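Local coordinates for alpha,alpha-trehalose-phosphate synthase (UDP-forming) (Burkholderia multivorans, PDB 5UOF), which is a synthase of glycosyltransferase family 20, with the GT-B architecture of two Rossmann-like domains, at residues A[11-16]-A[124-129]; A[148-153]-A[157-162]; A[256-261]-A[356-361]. All coordinates share one frame; numbering follows the deposited sequence. Where two conformers were deposited one is given.

Interaction 1: A[11-16]-A[124-129]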
loop_
_atom_site.group_PDB
_atom_site.type_symbol
_atom_site.label_atom_id
_atom_site.label_comp_id
_atom_site.label_asym_id
_atom_site.label_seq_id
_atom_site.Cartn_x
_atom_site.Cartn_y
_atom_site.Cartn_z
ATOM N N ARG A 11 -12.338 -16.101 34.962
ATOM C CA ARG A 11 -11.061 -16.502 34.389
ATOM C C ARG A 11 -10.784 -15.712 33.122
ATOM O O ARG A 11 -11.683 -15.480 32.309
ATOM C CB ARG A 11 -11.051 -17.993 34.060
ATOM C CG ARG A 11 -11.265 -18.890 35.269
ATOM C CD ARG A 11 -11.039 -20.336 34.891
ATOM N NE ARG A 11 -11.871 -20.740 33.759
ATOM C CZ ARG A 11 -11.862 -21.959 33.229
ATOM N NH1 ARG A 11 -11.060 -22.891 33.725
ATOM N NH2 ARG A 11 -12.648 -22.240 32.190
ATOM N N LEU A 12 -9.532 -15.290 32.971
ATOM C CA LEU A 12 -9.016 -14.847 31.687
ATOM C C LEU A 12 -8.515 -16.065 30.925
ATOM O O LEU A 12 -7.739 -16.862 31.460
ATOM C CB LEU A 12 -7.887 -13.836 31.874
ATOM C CG LEU A 12 -7.284 -13.295 30.574
ATOM C CD1 LEU A 12 -8.324 -12.507 29.788
ATOM C CD2 LEU A 12 -6.039 -12.450 30.876
ATOM N N ILE A 13 -8.977 -16.215 29.689
ATOM C CA ILE A 13 -8.530 -17.269 28.792
ATOM C C ILE A 13 -7.698 -16.589 27.717
ATOM O O ILE A 13 -8.239 -15.876 26.869
ATOM C CB ILE A 13 -9.712 -18.037 28.175
ATOM C CG1 ILE A 13 -10.739 -18.419 29.256
ATOM C CG2 ILE A 13 -9.228 -19.253 27.361
ATOM C CD1 ILE A 13 -10.242 -19.374 30.327
ATOM N N VAL A 14 -6.385 -16.779 27.760
ATOM C CA VAL A 14 -5.496 -16.265 26.726
ATOM C C VAL A 14 -5.357 -17.321 25.639
ATOM O O VAL A 14 -5.081 -18.491 25.930
ATOM C CB VAL A 14 -4.126 -15.894 27.316
ATOM C CG1 VAL A 14 -3.108 -15.692 26.201
ATOM C CG2 VAL A 14 -4.234 -14.635 28.178
ATOM N N VAL A 15 -5.550 -16.912 24.387
ATOM C CA VAL A 15 -5.390 -17.785 23.229
ATOM C C VAL A 15 -4.313 -17.165 22.341
ATOM O O VAL A 15 -4.468 -16.027 21.873
ATOM C CB VAL A 15 -6.710 -17.951 22.460
ATOM C CG1 VAL A 15 -6.512 -18.808 21.216
ATOM C CG2 VAL A 15 -7.786 -18.555 23.359
ATOM N N SER A 16 -3.217 -17.897 22.119
ATOM C CA SER A 16 -2.124 -17.366 21.306
ATOM C C SER A 16 -1.388 -18.500 20.600
ATOM O O SER A 16 -1.749 -19.674 20.715
ATOM C CB SER A 16 -1.146 -16.552 22.155
ATOM O OG SER A 16 -0.364 -17.394 22.987
ATOM N N LYS A 124 -12.763 -25.492 18.427
ATOM C CA LYS A 124 -13.517 -26.601 19.000
ATOM C C LYS A 124 -12.774 -27.225 20.172
ATOM O O LYS A 124 -13.407 -27.661 21.141
ATOM C CB LYS A 124 -13.825 -27.652 17.941
ATOM C CG LYS A 124 -14.856 -28.671 18.439
ATOM C CD LYS A 124 -15.304 -29.623 17.356
ATOM C CE LYS A 124 -16.361 -30.570 17.898
ATOM N NZ LYS A 124 -17.490 -29.810 18.500
ATOM N N GLN A 125 -11.440 -27.270 20.113
ATOM C CA GLN A 125 -10.672 -27.777 21.253
ATOM C C GLN A 125 -10.857 -26.894 22.481
ATOM O O GLN A 125 -11.024 -27.401 23.599
ATOM C CB GLN A 125 -9.192 -27.888 20.892
ATOM C CG GLN A 125 -8.868 -28.985 19.887
ATOM C CD GLN A 125 -9.116 -30.366 20.445
ATOM O OE1 GLN A 125 -8.634 -30.705 21.525
ATOM N NE2 GLN A 125 -9.884 -31.170 19.720
ATOM N N LEU A 126 -10.841 -25.570 22.294
ATOM C CA LEU A 126 -10.986 -24.659 23.427
ATOM C C LEU A 126 -12.395 -24.705 24.015
ATOM O O LEU A 126 -12.564 -24.624 25.239
ATOM C CB LEU A 126 -10.640 -23.235 23.002
ATOM C CG LEU A 126 -10.834 -22.201 24.114
ATOM C CD1 LEU A 126 -9.896 -22.501 25.277
ATOM C CD2 LEU A 126 -10.632 -20.804 23.601
ATOM N N ALA A 127 -13.411 -24.852 23.161
ATOM C CA ALA A 127 -14.788 -24.606 23.584
ATOM C C ALA A 127 -15.189 -25.499 24.753
ATOM O O ALA A 127 -15.900 -25.058 25.664
ATOM C CB ALA A 127 -15.738 -24.809 22.404
ATOM N N ALA A 128 -14.723 -26.749 24.755
ATOM C CA ALA A 128 -15.090 -27.680 25.814
ATOM C C ALA A 128 -14.515 -27.273 27.163
ATOM O O ALA A 128 -15.020 -27.715 28.198
ATOM C CB ALA A 128 -14.627 -29.091 25.455
ATOM N N LEU A 129 -13.479 -26.437 27.179
ATOM C CA LEU A 129 -12.853 -26.014 28.427
ATOM C C LEU A 129 -13.463 -24.742 29.003
ATOM O O LEU A 129 -13.083 -24.341 30.110
ATOM C CB LEU A 129 -11.354 -25.788 28.218
ATOM C CG LEU A 129 -10.562 -26.879 27.511
ATOM C CD1 LEU A 129 -9.152 -26.399 27.220
ATOM C CD2 LEU A 129 -10.544 -28.142 28.344
HETATM O O HOH W 1 -11.053 -25.443 32.099
#

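Interaction 2: A[148-153]-A[157-162]. With EDO (1,2-ethanediol), chain I.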
loop_
_atom_site.group_PDB
_atom_site.type_symbol
_atom_site.label_atom_id
_atom_site.label_comp_id
_atom_site.label_asym_id
_atom_site.label_seq_id
_atom_site.Cartn_x
_atom_site.Cartn_y
_atom_site.Cartn_z
ATOM N N HIS A 148 -15.016 -15.897 15.484
ATOM C CA HIS A 148 -16.120 -16.297 14.618
ATOM C C HIS A 148 -16.371 -17.795 14.729
ATOM O O HIS A 148 -17.523 -18.238 14.807
ATOM C CB HIS A 148 -15.825 -15.880 13.172
ATOM C CG HIS A 148 -16.963 -16.145 12.239
ATOM N ND1 HIS A 148 -17.068 -17.308 11.507
ATOM C CD2 HIS A 148 -18.073 -15.423 11.961
ATOM C CE1 HIS A 148 -18.178 -17.277 10.795
ATOM N NE2 HIS A 148 -18.809 -16.146 11.055
ATOM N N ALA A 149 -15.300 -18.587 14.789
ATOM C CA ALA A 149 -15.450 -20.028 14.953
ATOM C C ALA A 149 -16.087 -20.362 16.298
ATOM O O ALA A 149 -16.947 -21.247 16.383
ATOM C CB ALA A 149 -14.092 -20.711 14.805
ATOM N N LEU A 150 -15.690 -19.647 17.357
ATOM C CA LEU A 150 -16.317 -19.860 18.661
ATOM C C LEU A 150 -17.800 -19.496 18.628
ATOM O O LEU A 150 -18.636 -20.215 19.195
ATOM C CB LEU A 150 -15.586 -19.050 19.736
ATOM C CG LEU A 150 -14.198 -19.535 20.167
ATOM C CD1 LEU A 150 -13.556 -18.550 21.127
ATOM C CD2 LEU A 150 -14.255 -20.922 20.810
ATOM N N ARG A 151 -18.151 -18.387 17.961
ATOM C CA ARG A 151 -19.559 -18.006 17.867
ATOM C C ARG A 151 -20.367 -19.100 17.176
ATOM O O ARG A 151 -21.475 -19.430 17.613
ATOM C CB ARG A 151 -19.727 -16.683 17.125
ATOM C CG ARG A 151 -18.975 -15.497 17.712
ATOM C CD ARG A 151 -19.413 -15.175 19.140
ATOM N NE ARG A 151 -18.721 -13.965 19.585
ATOM C CZ ARG A 151 -18.570 -13.591 20.851
ATOM N NH1 ARG A 151 -19.060 -14.333 21.840
ATOM N NH2 ARG A 151 -17.914 -12.467 21.126
ATOM N N GLU A 152 -19.818 -19.679 16.098
ATOM C CA GLU A 152 -20.477 -20.793 15.420
ATOM C C GLU A 152 -20.717 -21.977 16.347
ATOM O O GLU A 152 -21.622 -22.787 16.090
ATOM C CB GLU A 152 -19.646 -21.246 14.219
ATOM C CG GLU A 152 -19.531 -20.197 13.117
ATOM C CD GLU A 152 -20.776 -20.126 12.262
ATOM O OE1 GLU A 152 -21.201 -21.180 11.740
ATOM O OE2 GLU A 152 -21.341 -19.021 12.123
ATOM N N LEU A 153 -19.933 -22.108 17.412
ATOM C CA LEU A 153 -20.125 -23.182 18.378
ATOM C C LEU A 153 -21.068 -22.791 19.510
ATOM O O LEU A 153 -21.250 -23.576 20.445
ATOM C CB LEU A 153 -18.774 -23.625 18.958
ATOM C CG LEU A 153 -17.767 -24.151 17.931
ATOM C CD1 LEU A 153 -16.416 -24.419 18.572
ATOM C CD2 LEU A 153 -18.298 -25.406 17.251
ATOM N N ASN A 157 -19.388 -15.934 25.344
ATOM C CA ASN A 157 -18.481 -15.249 26.251
ATOM C C ASN A 157 -18.011 -13.916 25.667
ATOM O O ASN A 157 -17.985 -13.739 24.445
ATOM C CB ASN A 157 -17.257 -16.119 26.523
ATOM C CG ASN A 157 -17.607 -17.422 27.191
ATOM O OD1 ASN A 157 -18.333 -18.252 26.632
ATOM N ND2 ASN A 157 -17.083 -17.619 28.391
ATOM N N PRO A 158 -17.602 -12.975 26.516
ATOM C CA PRO A 158 -16.831 -11.833 26.009
ATOM C C PRO A 158 -15.555 -12.339 25.357
ATOM O O PRO A 158 -14.815 -13.129 25.946
ATOM C CB PRO A 158 -16.533 -11.012 27.271
ATOM C CG PRO A 158 -17.553 -11.481 28.289
ATOM C CD PRO A 158 -17.749 -12.927 27.981
ATOM N N ILE A 159 -15.301 -11.895 24.124
ATOM C CA ILE A 159 -14.084 -12.270 23.418
ATOM C C ILE A 159 -13.437 -11.003 22.896
ATOM O O ILE A 159 -14.103 -10.185 22.260
ATOM C CB ILE A 159 -14.343 -13.234 22.246
ATOM C CG1 ILE A 159 -15.292 -14.365 22.659
ATOM C CG2 ILE A 159 -13.023 -13.817 21.763
ATOM C CD1 ILE A 159 -15.654 -15.300 21.497
ATOM N N GLY A 160 -12.144 -10.851 23.152
ATOM C CA GLY A 160 -11.388 -9.727 22.637
ATOM C C GLY A 160 -10.285 -10.192 21.709
ATOM O O GLY A 160 -9.758 -11.297 21.844
ATOM N N PHE A 161 -9.927 -9.323 20.766
ATOM C CA PHE A 161 -8.842 -9.575 19.829
ATOM C C PHE A 161 -7.845 -8.443 19.965
ATOM O O PHE A 161 -8.241 -7.285 20.108
ATOM C CB PHE A 161 -9.366 -9.636 18.369
ATOM C CG PHE A 161 -8.303 -9.956 17.340
ATOM C CD1 PHE A 161 -7.713 -11.216 17.293
ATOM C CD2 PHE A 161 -7.927 -9.009 16.389
ATOM C CE1 PHE A 161 -6.745 -11.515 16.338
ATOM C CE2 PHE A 161 -6.959 -9.306 15.429
ATOM C CZ PHE A 161 -6.369 -10.554 15.405
ATOM N N PHE A 162 -6.554 -8.770 19.943
ATOM C CA PHE A 162 -5.527 -7.739 19.817
ATOM C C PHE A 162 -4.626 -8.072 18.640
ATOM O O PHE A 162 -4.020 -9.149 18.595
ATOM C CB PHE A 162 -4.690 -7.568 21.089
ATOM C CG PHE A 162 -3.752 -6.391 20.993
ATOM C CD1 PHE A 162 -4.241 -5.111 21.175
ATOM C CD2 PHE A 162 -2.416 -6.554 20.626
ATOM C CE1 PHE A 162 -3.409 -4.007 21.030
ATOM C CE2 PHE A 162 -1.576 -5.455 20.505
ATOM C CZ PHE A 162 -2.074 -4.179 20.703
HETATM C C1 EDO I . -13.004 -19.941 11.249
HETATM O O1 EDO I . -13.085 -21.182 10.551
HETATM C C2 EDO I . -14.224 -19.099 10.925
HETATM O O2 EDO I . -15.386 -19.621 11.580
#

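Interaction 3: A[256-261]-A[356-361]. With NA (sodium ion), chain C.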
loop_
_atom_site.group_PDB
_atom_site.type_symbol
_atom_site.label_atom_id
_atom_site.label_comp_id
_atom_site.label_asym_id
_atom_site.label_seq_id
_atom_site.Cartn_x
_atom_site.Cartn_y
_atom_site.Cartn_z
ATOM N N LYS A 256 32.248 -6.274 28.008
ATOM C CA LYS A 256 33.654 -5.893 28.039
ATOM C C LYS A 256 34.337 -6.202 26.706
ATOM O O LYS A 256 35.159 -5.410 26.226
ATOM C CB LYS A 256 34.353 -6.615 29.198
ATOM C CG LYS A 256 35.851 -6.372 29.305
ATOM C CD LYS A 256 36.123 -5.056 29.992
ATOM C CE LYS A 256 37.570 -4.636 29.832
ATOM N NZ LYS A 256 37.678 -3.150 29.801
ATOM N N MET A 257 34.000 -7.341 26.084
ATOM C CA MET A 257 34.582 -7.700 24.790
ATOM C C MET A 257 34.250 -6.650 23.737
ATOM O O MET A 257 35.134 -6.130 23.046
ATOM C CB MET A 257 34.069 -9.074 24.343
ATOM C CG MET A 257 34.692 -10.292 25.039
ATOM S SD MET A 257 33.763 -11.829 24.749
ATOM C CE MET A 257 33.485 -11.745 22.980
ATOM N N LEU A 258 32.960 -6.339 23.599
ATOM C CA LEU A 258 32.526 -5.357 22.611
ATOM C C LEU A 258 33.165 -3.998 22.862
ATOM O O LEU A 258 33.619 -3.337 21.918
ATOM C CB LEU A 258 31.005 -5.246 22.625
ATOM C CG LEU A 258 30.398 -4.231 21.659
ATOM C CD1 LEU A 258 30.824 -4.534 20.227
ATOM C CD2 LEU A 258 28.886 -4.239 21.787
ATOM N N ARG A 259 33.213 -3.560 24.123
ATOM C CA ARG A 259 33.810 -2.265 24.427
ATOM C C ARG A 259 35.272 -2.224 24.004
ATOM O O ARG A 259 35.732 -1.239 23.412
ATOM C CB ARG A 259 33.673 -1.956 25.916
ATOM C CG ARG A 259 34.226 -0.591 26.297
ATOM C CD ARG A 259 34.029 -0.297 27.773
ATOM N NE ARG A 259 32.674 -0.615 28.221
ATOM C CZ ARG A 259 31.606 0.147 27.993
ATOM N NH1 ARG A 259 31.722 1.277 27.308
ATOM N NH2 ARG A 259 30.418 -0.228 28.444
ATOM N N ASP A 260 36.025 -3.287 24.307
ATOM C CA ASP A 260 37.419 -3.348 23.884
ATOM C C ASP A 260 37.526 -3.361 22.364
ATOM O O ASP A 260 38.391 -2.693 21.791
ATOM C CB ASP A 260 38.101 -4.590 24.475
ATOM C CG ASP A 260 38.174 -4.568 26.000
ATOM O OD1 ASP A 260 38.218 -3.470 26.602
ATOM O OD2 ASP A 260 38.201 -5.667 26.596
ATOM N N ALA A 261 36.655 -4.122 21.697
ATOM C CA ALA A 261 36.714 -4.219 20.243
ATOM C C ALA A 261 36.439 -2.877 19.578
ATOM O O ALA A 261 36.951 -2.612 18.484
ATOM C CB ALA A 261 35.718 -5.265 19.747
ATOM N N MET A 356 20.366 -5.318 26.234
ATOM C CA MET A 356 20.113 -4.055 26.920
ATOM C C MET A 356 21.424 -3.385 27.316
ATOM O O MET A 356 21.575 -2.163 27.173
ATOM C CB MET A 356 19.220 -4.268 28.149
ATOM C CG MET A 356 17.897 -5.028 27.869
ATOM S SD MET A 356 16.913 -4.272 26.549
ATOM C CE MET A 356 15.725 -5.568 26.219
ATOM N N ALA A 357 22.394 -4.175 27.796
ATOM C CA ALA A 357 23.709 -3.618 28.105
ATOM C C ALA A 357 24.395 -3.078 26.851
ATOM O O ALA A 357 25.079 -2.047 26.913
ATOM C CB ALA A 357 24.581 -4.668 28.802
ATOM N N PHE A 358 24.229 -3.752 25.703
ATOM C CA PHE A 358 24.762 -3.199 24.458
ATOM C C PHE A 358 24.072 -1.884 24.121
ATOM O O PHE A 358 24.721 -0.926 23.682
ATOM C CB PHE A 358 24.575 -4.166 23.283
ATOM C CG PHE A 358 25.278 -5.490 23.423
ATOM C CD1 PHE A 358 26.361 -5.660 24.264
ATOM C CD2 PHE A 358 24.842 -6.575 22.666
ATOM C CE1 PHE A 358 26.995 -6.901 24.361
ATOM C CE2 PHE A 358 25.462 -7.804 22.756
ATOM C CZ PHE A 358 26.532 -7.975 23.611
ATOM N N PHE A 359 22.742 -1.839 24.267
ATOM C CA PHE A 359 22.030 -0.588 24.023
ATOM C C PHE A 359 22.561 0.516 24.925
ATOM O O PHE A 359 22.768 1.652 24.482
ATOM C CB PHE A 359 20.528 -0.759 24.274
ATOM C CG PHE A 359 19.820 -1.649 23.287
ATOM C CD1 PHE A 359 20.351 -1.905 22.036
ATOM C CD2 PHE A 359 18.602 -2.228 23.632
ATOM C CE1 PHE A 359 19.671 -2.719 21.133
ATOM C CE2 PHE A 359 17.922 -3.033 22.742
ATOM C CZ PHE A 359 18.457 -3.289 21.494
ATOM N N ARG A 360 22.772 0.208 26.198
ATOM C CA ARG A 360 23.207 1.259 27.111
ATOM C C ARG A 360 24.576 1.800 26.711
ATOM O O ARG A 360 24.819 3.007 26.795
ATOM C CB ARG A 360 23.228 0.747 28.550
ATOM C CG ARG A 360 23.477 1.862 29.596
ATOM C CD ARG A 360 23.223 1.293 30.991
ATOM N NE ARG A 360 23.273 2.261 32.100
ATOM C CZ ARG A 360 22.201 2.828 32.661
ATOM N NH1 ARG A 360 20.980 2.572 32.206
ATOM N NH2 ARG A 360 22.346 3.644 33.702
ATOM N N MET A 361 25.480 0.922 26.261
ATOM C CA MET A 361 26.829 1.311 25.844
ATOM C C MET A 361 26.798 2.196 24.610
ATOM O O MET A 361 27.655 3.070 24.433
ATOM C CB MET A 361 27.660 0.058 25.542
ATOM C CG MET A 361 29.069 0.321 25.034
ATOM S SD MET A 361 29.959 -1.164 24.503
ATOM C CE MET A 361 29.083 -2.414 25.425
HETATM NA NA NA C . 24.036 4.912 25.634
HETATM O O HOH W 2 29.876 3.385 26.318
HETATM O O HOH W 3 23.840 5.663 27.947
HETATM O O HOH W 4 25.131 7.169 25.268
#

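Interaction 1: A[11-16]-A[124-129]
L126 reaches from the last turns of helix 109-127 down onto strand 12-16 and spreads its two methyls over two residues of it. With CG anti to the backbone N (chi1 177°), the side chain parts into L126 CD2, which lies 3.6 Å from V15 CG2, and L126 CD1, which lies 3.9 Å from I13 CG2. I13 and V15 stand two apart on the same side of the strand, and each meets the leucine with CG2, but in a different setting: on I13 this methyl is opposite the backbone N, on V15 beside it.

At the other end the contact turns polar. R11, bent at chi3 (-55°), carries its guanidinium to the carbonyl of L129, and R11 NH2 donates to L129 O over 3.0 Å. The oxygen lies close to the guanidinium plane, and the donor lies in the carbonyl plane. A water closes a second path, accepting from R11 NH1 and donating to L129 O, so one carbonyl receives two hydrogen bonds. R11 NH2 also forms a salt bridge with D134, which gives the group a charged partner as well.

This is a helix packed on a parallel strand of a Rossmann-like sheet. Strand 12-16 runs between strands 46-48 and 135-139, bonded to V46 through L12 and V14 and to L135 and W137 through I13. Helix 109-127 covers one side of this sheet, while L12 and V14 pack against helix 32-43.

Interaction 2: A[148-153]-A[157-162]
I159 meets a face of the R151 guanidinium with its terminal methyl. I159 CD1 sits over the centre of that face, 3.4 Å from R151 CZ, and the two side chains approach from opposite directions. A bend at chi2 (-61°) brings the arginine's tip to the strand although its first bond points along the contact. At the guanidinium edge R151 NH1 donates to N157 O over 2.9 Å, with an N-H...O angle of 156°; the oxygen lies near the guanidinium plane and the donor in the carbonyl plane. The same NH1 also bonds V155 O, NE bonds A188 O, and NH2 forms a salt bridge with D190, which takes the backbone N-H of I159 as well. These partners leave the guanidinium little freedom to rotate, and its charge, close to that of R226, is probably offset by D190.

The two segments belong to a beta-alpha-beta unit in which helix 146-152 connects strand 135-139 to strand 159-162, neighbours in the parallel part of a Rossmann-like sheet. L150 meets the isoleucine methyl from the side far from the guanidinium: L150 CD1 lies 3.9 Å from I159 CD1, so I159 CD1 touches both a charged group and a leucine.

The looser side belongs to H148, partly exposed, whose first side-chain bond points away from the strand. Its ring meets a 1,2-ethanediol, probably from the crystallisation liquor: the diol O2 lies 2.9 Å from H148 ND1, in the ring plane, in a nearly straight hydrogen bond. The diol is also bonded to L116 O of helix 109-127.

Interaction 3: A[256-261]-A[356-361]
L258 and F358 make the aromatic part of this helix-helix contact. The leucine methyl L258 CD2 hangs over one face of the F358 ring, 4.2 Å from its centroid and 27° off the ring normal, a CH-pi contact displaced toward CD1. L258 CD2 also touches M361 CE, at 4.1 Å.

A different kind of contact sets the methionine against a charged group, M361 crossing the side chain of R259. M361 runs extended through its first two torsions and then bends at SD. M361 CG is 3.6 Å from R259 NH1, while SD lies above one guanidinium face, offset toward the rim. R259 in turn is extended until chi3 (-46°), where it folds its flat end back across the methionine.

No direct hydrogen bond joins the helices. A water does so, accepting from R259 NH1 and donating to the backbone M361 O; it lies in the guanidinium plane, at its edge. R259 and M361 were each modelled in two conformers, so their mutual packing, the L258 CD2 to M361 CE contact and this water bridge each describe one alternative. From helix 352-361, R360 O binds the sodium ion at 2.4 Å; S362 O, Q385 OE1 and two waters complete five ligands.

The segment axes approach to 11.0 Å with a crossing angle of -31°. Both helices, 253-262 and 352-361, pack beside the parallel sheet of the other Rossmann-like domain of the GT-B fold, L258 meeting L267 and F358 meeting M269 of strand 266-271, while helices 239-248 and 376-384 also touch helix 352-361.

Overall arrangement
Interactions 1 and 2 are buried and serve the same sheet: their centres are about 10 Å apart, and they touch where L153 CD1 packs on K124 CA at 3.7 Å and on A127. In each a helix lies on a strand, and an arginine bonded to a backbone carbonyl accompanies the apolar packing, with an aspartate as second partner. In interaction 1 the arginine is on the strand, in interaction 2 on the helix. Interaction 3 lies across the chain's centre, about 43 Å from interaction 1 between centres, beside the other sheet. Only partly buried, it pairs two helices without a direct hydrogen bond, its arginine bridged by water.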